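Local coordinates for protein histidine acid phosphatase (Bifidobacterium longum subsp. infantis, PDB 6RXD) that probably removes phosphate groups from inositol polyphosphates such as phytate, and from 2,3-bisphosphoglycerate, as a histidine acid phosphatase of the multiple inositol polyphosphate phosphatase type, at residues A63-R68 against E251-K256; K152-A157 against A393-A398; L245-T250 against D331-G336. One frame throughout, in Å; residues are numbered along the deposited sequence.

Interaction 1 (A63-R68 against E251-K256). With ZN (zinc ion), chain C.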
# COMPACT_ATOMS: atom_id res chain seq x y z
N ALA A 63 11.47 27.45 7.74
CA ALA A 63 10.92 28.64 7.11
C ALA A 63 11.03 29.84 8.04
O ALA A 63 11.32 30.95 7.60
CB ALA A 63 9.46 28.40 6.72
N GLU A 64 10.80 29.60 9.34
CA GLU A 64 10.86 30.70 10.30
C GLU A 64 12.29 31.25 10.39
O GLU A 64 12.50 32.47 10.48
CB GLU A 64 10.34 30.23 11.67
CG GLU A 64 8.84 29.97 11.67
CD GLU A 64 8.38 29.06 12.79
OE1 GLU A 64 9.23 28.49 13.50
OE2 GLU A 64 7.15 28.91 12.97
N THR A 65 13.28 30.37 10.34
CA THR A 65 14.67 30.79 10.35
C THR A 65 15.04 31.54 9.06
O THR A 65 15.70 32.58 9.10
CB THR A 65 15.60 29.58 10.56
OG1 THR A 65 15.34 29.02 11.86
CG2 THR A 65 17.06 30.00 10.49
N ALA A 66 14.60 31.01 7.93
CA ALA A 66 14.82 31.70 6.65
C ALA A 66 14.20 33.10 6.64
O ALA A 66 14.79 34.04 6.11
CB ALA A 66 14.27 30.86 5.50
N ALA A 67 13.01 33.24 7.22
CA ALA A 67 12.36 34.55 7.27
C ALA A 67 13.17 35.52 8.13
O ALA A 67 13.33 36.69 7.78
CB ALA A 67 10.92 34.42 7.81
N ARG A 68 13.67 35.02 9.26
CA ARG A 68 14.48 35.84 10.16
C ARG A 68 15.79 36.27 9.51
O ARG A 68 16.25 37.40 9.70
CB ARG A 68 14.77 35.06 11.45
CG ARG A 68 15.58 35.83 12.49
CD ARG A 68 16.23 34.89 13.51
NE ARG A 68 17.23 34.01 12.91
CZ ARG A 68 18.00 33.16 13.59
NH1 ARG A 68 17.89 33.07 14.91
NH2 ARG A 68 18.88 32.40 12.95
N GLU A 251 21.39 30.68 -2.03
CA GLU A 251 22.62 29.91 -1.97
C GLU A 251 23.30 30.06 -0.63
O GLU A 251 23.80 29.10 -0.05
CB GLU A 251 23.57 30.38 -3.07
CG GLU A 251 23.10 30.09 -4.47
CD GLU A 251 23.00 28.61 -4.76
OE1 GLU A 251 23.66 27.78 -4.07
OE2 GLU A 251 22.25 28.28 -5.69
N GLU A 252 23.33 31.30 -0.15
CA GLU A 252 23.95 31.61 1.13
C GLU A 252 23.27 30.87 2.29
O GLU A 252 23.92 30.34 3.18
CB GLU A 252 23.92 33.13 1.34
CG GLU A 252 24.44 33.61 2.67
CD GLU A 252 24.30 35.12 2.80
OE1 GLU A 252 23.16 35.62 2.72
OE2 GLU A 252 25.34 35.79 2.98
N PHE A 253 21.94 30.83 2.27
CA PHE A 253 21.21 30.11 3.31
C PHE A 253 21.51 28.61 3.25
O PHE A 253 21.81 27.98 4.26
CB PHE A 253 19.71 30.37 3.14
CG PHE A 253 18.87 29.83 4.26
CD1 PHE A 253 18.24 28.60 4.14
CD2 PHE A 253 18.68 30.56 5.42
CE1 PHE A 253 17.44 28.10 5.17
CE2 PHE A 253 17.89 30.08 6.45
CZ PHE A 253 17.26 28.84 6.32
N LEU A 254 21.46 28.05 2.05
CA LEU A 254 21.66 26.61 1.89
C LEU A 254 23.10 26.22 2.17
O LEU A 254 23.37 25.11 2.60
CB LEU A 254 21.26 26.18 0.48
CG LEU A 254 19.77 26.31 0.20
CD1 LEU A 254 19.47 26.06 -1.28
CD2 LEU A 254 18.96 25.37 1.09
N ALA A 255 24.03 27.13 1.92
CA ALA A 255 25.43 26.85 2.22
C ALA A 255 25.66 26.72 3.72
O ALA A 255 26.46 25.90 4.16
CB ALA A 255 26.35 27.91 1.62
N LYS A 256 24.96 27.54 4.51
CA LYS A 256 25.03 27.41 5.96
C LYS A 256 24.43 26.10 6.46
O LYS A 256 24.88 25.54 7.45
CB LYS A 256 24.37 28.60 6.66
CG LYS A 256 25.10 29.92 6.44
CD LYS A 256 24.54 31.01 7.34
CE LYS A 256 25.00 32.39 6.89
NZ LYS A 256 24.54 33.47 7.81
ZN ZN C . 22.58 26.21 -6.38
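Phe253 lays the outer end of its ring against the backbone and methyl group of Ala66, and nearly the whole contact rests on that meeting. Ala66 CB sits over one face, 4.1 Å from the centroid of the Phe253 ring and 28° off its normal, a CH-pi contact displaced toward the far rim. The nearest pair is Ala66 CA and Phe253 CE2, 3.5 Å apart, so the ring touches main-chain as well as side-chain carbon of helix 55-69. Thr65 adds its methyl at the ring edge, near the ring plane, with CG2 4.1 Å from Phe253 CE2. A small residue suits position 66: the helices come close enough for the CA atoms of Ala66 and Phe253 to lie 7.4 Å apart, and the aromatic ring fills the space between them.

The torsions sort the groups. Phe253 sends CG anti to its own N (chi1 -173°), which carries the ring out from helix 251-258 toward the other helix. Thr65 likewise has CG2 anti to N, offering the methyl to the ring while OG1 turns to hydrogen-bond Trp264 NE1. Farther out, Phe249 and Tyr262 also meet the Phe253 ring in an aromatic cluster, and Thr250 OG1 caps the helix start by holding the backbone N of Phe253.

Two residues earlier, at the first turn of the helix, Glu251 bends at chi2 and binds zinc through OE2 at 2.2 Å, whereas Glu251 OE1 stays 3.0 Å from the metal; His242 NE2 is the other protein ligand of this ion. Phe253 thus faces helix 55-69, Leu254 faces helix 235-245, and Glu251 reaches the zinc: a helix-helix packing of a ring on an alanine, beside a zinc site, in the helical part of the histidine phosphatase fold.

Interaction 2 (K152-A157 against A393-A398)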
# COMPACT_ATOMS: atom_id res chain seq x y z
N LYS A 152 -19.46 -0.08 2.70
CA LYS A 152 -20.48 0.90 2.35
C LYS A 152 -20.75 0.95 0.85
O LYS A 152 -21.90 0.97 0.41
CB LYS A 152 -20.07 2.27 2.85
CG LYS A 152 -21.08 3.37 2.61
CD LYS A 152 -20.64 4.64 3.30
CE LYS A 152 -20.08 4.33 4.68
NZ LYS A 152 -19.71 5.56 5.44
N GLY A 153 -19.68 0.98 0.05
CA GLY A 153 -19.81 0.99 -1.39
C GLY A 153 -20.45 -0.27 -1.92
O GLY A 153 -21.30 -0.22 -2.81
N PHE A 154 -20.03 -1.42 -1.39
CA PHE A 154 -20.58 -2.70 -1.79
C PHE A 154 -22.08 -2.74 -1.50
O PHE A 154 -22.88 -3.17 -2.34
CB PHE A 154 -19.86 -3.82 -1.03
CG PHE A 154 -20.25 -5.21 -1.46
CD1 PHE A 154 -19.45 -5.93 -2.34
CD2 PHE A 154 -21.40 -5.82 -0.94
CE1 PHE A 154 -19.79 -7.21 -2.72
CE2 PHE A 154 -21.75 -7.11 -1.33
CZ PHE A 154 -20.94 -7.81 -2.22
N ASN A 155 -22.45 -2.29 -0.31
CA ASN A 155 -23.86 -2.32 0.08
C ASN A 155 -24.73 -1.34 -0.70
O ASN A 155 -25.88 -1.65 -1.00
CB ASN A 155 -24.01 -2.07 1.59
CG ASN A 155 -23.56 -3.25 2.42
OD1 ASN A 155 -23.57 -4.39 1.95
ND2 ASN A 155 -23.17 -2.98 3.66
N GLU A 156 -24.19 -0.17 -1.03
CA GLU A 156 -24.92 0.79 -1.85
C GLU A 156 -25.17 0.21 -3.24
O GLU A 156 -26.28 0.30 -3.78
CB GLU A 156 -24.17 2.13 -1.95
CG GLU A 156 -25.03 3.32 -2.36
CD GLU A 156 -25.24 3.43 -3.86
OE1 GLU A 156 -24.54 2.73 -4.62
OE2 GLU A 156 -26.10 4.23 -4.29
N ALA A 157 -24.14 -0.41 -3.82
CA ALA A 157 -24.26 -0.97 -5.16
C ALA A 157 -25.28 -2.11 -5.24
O ALA A 157 -25.88 -2.35 -6.28
CB ALA A 157 -22.89 -1.43 -5.67
N ALA A 393 -17.47 -15.09 -0.34
CA ALA A 393 -16.45 -14.06 -0.55
C ALA A 393 -15.67 -13.77 0.72
O ALA A 393 -16.23 -13.78 1.82
CB ALA A 393 -17.09 -12.77 -1.09
N THR A 394 -14.38 -13.49 0.56
CA THR A 394 -13.57 -13.04 1.68
C THR A 394 -12.89 -11.77 1.22
O THR A 394 -12.10 -11.80 0.27
CB THR A 394 -12.52 -14.10 2.07
OG1 THR A 394 -13.18 -15.35 2.33
CG2 THR A 394 -11.77 -13.67 3.32
N PHE A 395 -13.22 -10.65 1.87
CA PHE A 395 -12.65 -9.35 1.53
C PHE A 395 -11.71 -8.91 2.66
O PHE A 395 -12.15 -8.72 3.80
CB PHE A 395 -13.75 -8.29 1.34
CG PHE A 395 -14.70 -8.59 0.20
CD1 PHE A 395 -14.23 -8.89 -1.07
CD2 PHE A 395 -16.07 -8.55 0.41
CE1 PHE A 395 -15.11 -9.15 -2.12
CE2 PHE A 395 -16.96 -8.81 -0.63
CZ PHE A 395 -16.48 -9.11 -1.90
N ARG A 396 -10.42 -8.77 2.34
CA ARG A 396 -9.39 -8.53 3.35
C ARG A 396 -8.75 -7.16 3.15
O ARG A 396 -8.57 -6.72 2.01
CB ARG A 396 -8.27 -9.57 3.24
CG ARG A 396 -8.69 -11.03 3.32
CD ARG A 396 -7.53 -11.89 2.87
NE ARG A 396 -7.83 -13.33 2.85
CZ ARG A 396 -8.34 -13.98 1.81
NH1 ARG A 396 -8.64 -13.33 0.70
NH2 ARG A 396 -8.56 -15.29 1.89
N PHE A 397 -8.39 -6.52 4.26
CA PHE A 397 -7.86 -5.15 4.25
C PHE A 397 -6.61 -5.06 5.10
O PHE A 397 -6.61 -5.48 6.25
CB PHE A 397 -8.93 -4.17 4.72
CG PHE A 397 -10.14 -4.19 3.83
CD1 PHE A 397 -10.23 -3.33 2.75
CD2 PHE A 397 -11.12 -5.16 4.02
CE1 PHE A 397 -11.31 -3.39 1.89
CE2 PHE A 397 -12.21 -5.23 3.16
CZ PHE A 397 -12.30 -4.36 2.09
N ALA A 398 -5.54 -4.54 4.52
CA ALA A 398 -4.23 -4.62 5.15
C ALA A 398 -3.32 -3.48 4.71
O ALA A 398 -3.75 -2.33 4.64
CB ALA A 398 -3.59 -5.99 4.86
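Phe154 and Phe395 meet obliquely, CE1 of the one against CE2 and CZ of the other, and this aromatic pair makes up the entire direct contact. Phe154 CE1 is shared between the two atoms: it lies 3.9 Å from Phe395 CE2 and equally far from Phe395 CZ. The neighbouring ring atom follows a little behind, with Phe154 CD1 4.2 Å from Phe395 CE2. The centroids of the two rings are 5.6 Å apart and their planes are inclined at 57°, an arrangement that is neither a stack nor a T-shape, and the side chains as a whole cross at about a right angle. Long side chains are needed here, since the CA atoms of Phe154 and Phe395 are 10.9 Å apart; the two together bridge the distance. Phe154 reaches across because CG stands anti to its backbone N (chi1 -175°), while Phe395 projects from the strand with CG anti to the carbonyl carbon (chi1 -62°). Further apolar neighbours complete the layer: Ile133 touches both rings, Phe150 meets Phe395, and Phe123 packs edge-to-face with Phe154.

The pair joins helix 141-157 to the central sheet of an alpha/beta/alpha sandwich, the core of the histidine phosphatase fold. Strand 391-398 is an inner strand there, parallel to 34-44 and to 132-137.

Polar contacts lie to the side of the pair. Within the helix, Asn155 OD1 approaches the edge of the Phe154 ring, in its plane, where the ring hydrogens offer a slightly positive rim to an oxygen. On the other face of the strand, where helix 372-386 packs, Arg396 forms salt bridges with Glu40 and Asp377, and the two carboxylates balance the charge of the buried guanidinium and probably fix its orientation.

Interaction 3 (L245-T250 against D331-G336)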
# COMPACT_ATOMS: atom_id res chain seq x y z
N LEU A 245 15.79 22.66 -3.49
CA LEU A 245 15.70 23.69 -2.46
C LEU A 245 16.08 25.06 -2.98
O LEU A 245 15.65 26.07 -2.43
CB LEU A 245 16.57 23.33 -1.25
CG LEU A 245 16.16 22.06 -0.50
CD1 LEU A 245 17.22 21.69 0.52
CD2 LEU A 245 14.81 22.24 0.19
N SER A 246 16.87 25.11 -4.05
CA SER A 246 17.35 26.40 -4.55
C SER A 246 16.25 27.22 -5.23
O SER A 246 16.44 28.39 -5.51
CB SER A 246 18.55 26.23 -5.49
OG SER A 246 18.16 25.56 -6.67
N GLN A 247 15.09 26.59 -5.46
CA GLN A 247 13.91 27.29 -5.97
C GLN A 247 13.34 28.21 -4.92
O GLN A 247 12.60 29.15 -5.22
CB GLN A 247 12.79 26.30 -6.27
CG GLN A 247 13.07 25.30 -7.34
CD GLN A 247 11.88 24.40 -7.55
OE1 GLN A 247 10.99 24.70 -8.36
NE2 GLN A 247 11.83 23.31 -6.80
N ILE A 248 13.64 27.90 -3.67
CA ILE A 248 13.00 28.55 -2.54
C ILE A 248 14.01 29.36 -1.73
O ILE A 248 13.75 30.50 -1.35
CB ILE A 248 12.35 27.49 -1.62
CG1 ILE A 248 11.26 26.74 -2.39
CG2 ILE A 248 11.79 28.13 -0.36
CD1 ILE A 248 11.07 25.29 -1.92
N PHE A 249 15.17 28.77 -1.46
CA PHE A 249 16.12 29.35 -0.53
C PHE A 249 17.36 29.85 -1.24
O PHE A 249 17.75 29.31 -2.28
CB PHE A 249 16.56 28.31 0.51
CG PHE A 249 15.42 27.77 1.34
CD1 PHE A 249 14.93 28.48 2.43
CD2 PHE A 249 14.85 26.54 1.03
CE1 PHE A 249 13.88 27.98 3.19
CE2 PHE A 249 13.80 26.02 1.79
CZ PHE A 249 13.31 26.74 2.87
N THR A 250 18.00 30.87 -0.67
CA THR A 250 19.22 31.43 -1.28
C THR A 250 20.40 30.49 -1.15
O THR A 250 20.44 29.63 -0.28
CB THR A 250 19.63 32.77 -0.64
OG1 THR A 250 20.02 32.56 0.73
CG2 THR A 250 18.48 33.77 -0.70
N ASP A 331 3.03 20.75 -5.75
CA ASP A 331 3.40 20.32 -7.10
C ASP A 331 4.16 21.41 -7.87
O ASP A 331 4.91 21.09 -8.78
CB ASP A 331 2.18 19.82 -7.89
CG ASP A 331 1.07 20.83 -7.97
OD1 ASP A 331 0.91 21.62 -7.01
OD2 ASP A 331 0.34 20.82 -8.98
N GLN A 332 3.99 22.67 -7.47
CA GLN A 332 4.69 23.76 -8.16
C GLN A 332 6.21 23.68 -8.02
O GLN A 332 6.92 24.30 -8.81
CB GLN A 332 4.24 25.11 -7.62
CG GLN A 332 4.87 25.41 -6.28
CD GLN A 332 4.40 26.71 -5.72
OE1 GLN A 332 4.95 27.77 -6.03
NE2 GLN A 332 3.37 26.66 -4.88
N TYR A 333 6.70 22.93 -7.03
CA TYR A 333 8.14 22.80 -6.83
C TYR A 333 8.71 21.63 -7.60
O TYR A 333 9.92 21.39 -7.57
CB TYR A 333 8.47 22.62 -5.34
CG TYR A 333 7.94 23.72 -4.45
CD1 TYR A 333 8.34 25.04 -4.63
CD2 TYR A 333 7.07 23.43 -3.40
CE1 TYR A 333 7.85 26.05 -3.82
CE2 TYR A 333 6.59 24.43 -2.57
CZ TYR A 333 6.98 25.73 -2.79
OH TYR A 333 6.51 26.75 -1.98
N PHE A 334 7.84 20.89 -8.29
CA PHE A 334 8.28 19.68 -8.98
C PHE A 334 7.90 19.67 -10.46
O PHE A 334 7.55 18.63 -11.01
CB PHE A 334 7.73 18.45 -8.26
CG PHE A 334 8.30 18.25 -6.88
CD1 PHE A 334 9.47 17.53 -6.70
CD2 PHE A 334 7.69 18.81 -5.76
CE1 PHE A 334 10.01 17.34 -5.43
CE2 PHE A 334 8.23 18.64 -4.48
CZ PHE A 334 9.39 17.89 -4.32
N GLN A 335 7.99 20.84 -11.08
CA GLN A 335 7.61 21.03 -12.49
C GLN A 335 8.85 21.06 -13.38
O GLN A 335 9.93 21.42 -12.93
CB GLN A 335 6.85 22.35 -12.65
CG GLN A 335 5.54 22.42 -11.87
CD GLN A 335 4.54 21.39 -12.34
OE1 GLN A 335 4.12 21.40 -13.50
NE2 GLN A 335 4.16 20.48 -11.45
N GLY A 336 8.68 20.70 -14.65
CA GLY A 336 9.78 20.75 -15.60
C GLY A 336 10.98 19.94 -15.15
O GLY A 336 10.85 18.77 -14.79
O HOH W 1 9.18 23.56 -10.10
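Two loop segments come together with the CA atoms of Gln247 and Tyr333 7.4 Å apart, the first leading out of the end of helix 235-245 and the second a short 3-10 turn running into loop. Gln247 crosses the gap with an extended chain, and both ends of its amide engage the turn, NE2 directly and OE1 through a water. NE2 donates to the backbone O of Tyr333 at 2.8 Å, a fairly straight bond with an N-H...O angle of 160°; the acceptor lies close to the amide plane, and NE2 is tilted only 16° from the carbonyl plane. NE2 also bonds Leu244 O on its own side. OE1 receives a hydrogen from a water 2.8 Å away, which donates in turn to Gln332 O at 2.7 Å and accepts from Gln335 N. With a leucine at this position, the Tyr333 and Leu244 carbonyls and the water would probably each lose a partner, and the two loops would be joined through apolar contact alone.

That apolar contact comes from Ile248. Its CD1 lies over one face of the Tyr333 ring, 4.0 Å from the centroid and 21° off the normal, while Gln332 CG lies 3.7 Å above the opposite face, so the ring is held between them. Tyr333 OH bonds Asn84 ND2, which holds the far end of the ring toward helix 75-95. Glutamine suits its place because one flat group both donates and accepts: its rotation is set by bonds at both ends, so backbone carbonyls in an irregular turn are satisfied without a regular helix or strand.

Interactions 1 and 3 are neighbours, with centres 15 Å apart, and they share a boundary: Phe249 of 245-250 places CE1 3.7 Å from Ala66 CB and CB 3.8 Å from Leu254 CG. Both lie beside zinc sites: the side chain of Gln247 is about 10 Å from a bound zinc ion and about 6 Å from those of Asp243 and Asp341, which are zinc ligands in crystals of this protein, though no ion is bound to them in this chain. Interaction 2 stands apart across the chain's centre, its own centre 50 Å from interaction 1 and 41 Å from interaction 3. Its strand 391-398 runs into the His-Ala-Glu sequence that, in related phosphatases, usually supplies the proton donor; interaction 2 is therefore probably nearest the catalytic pocket.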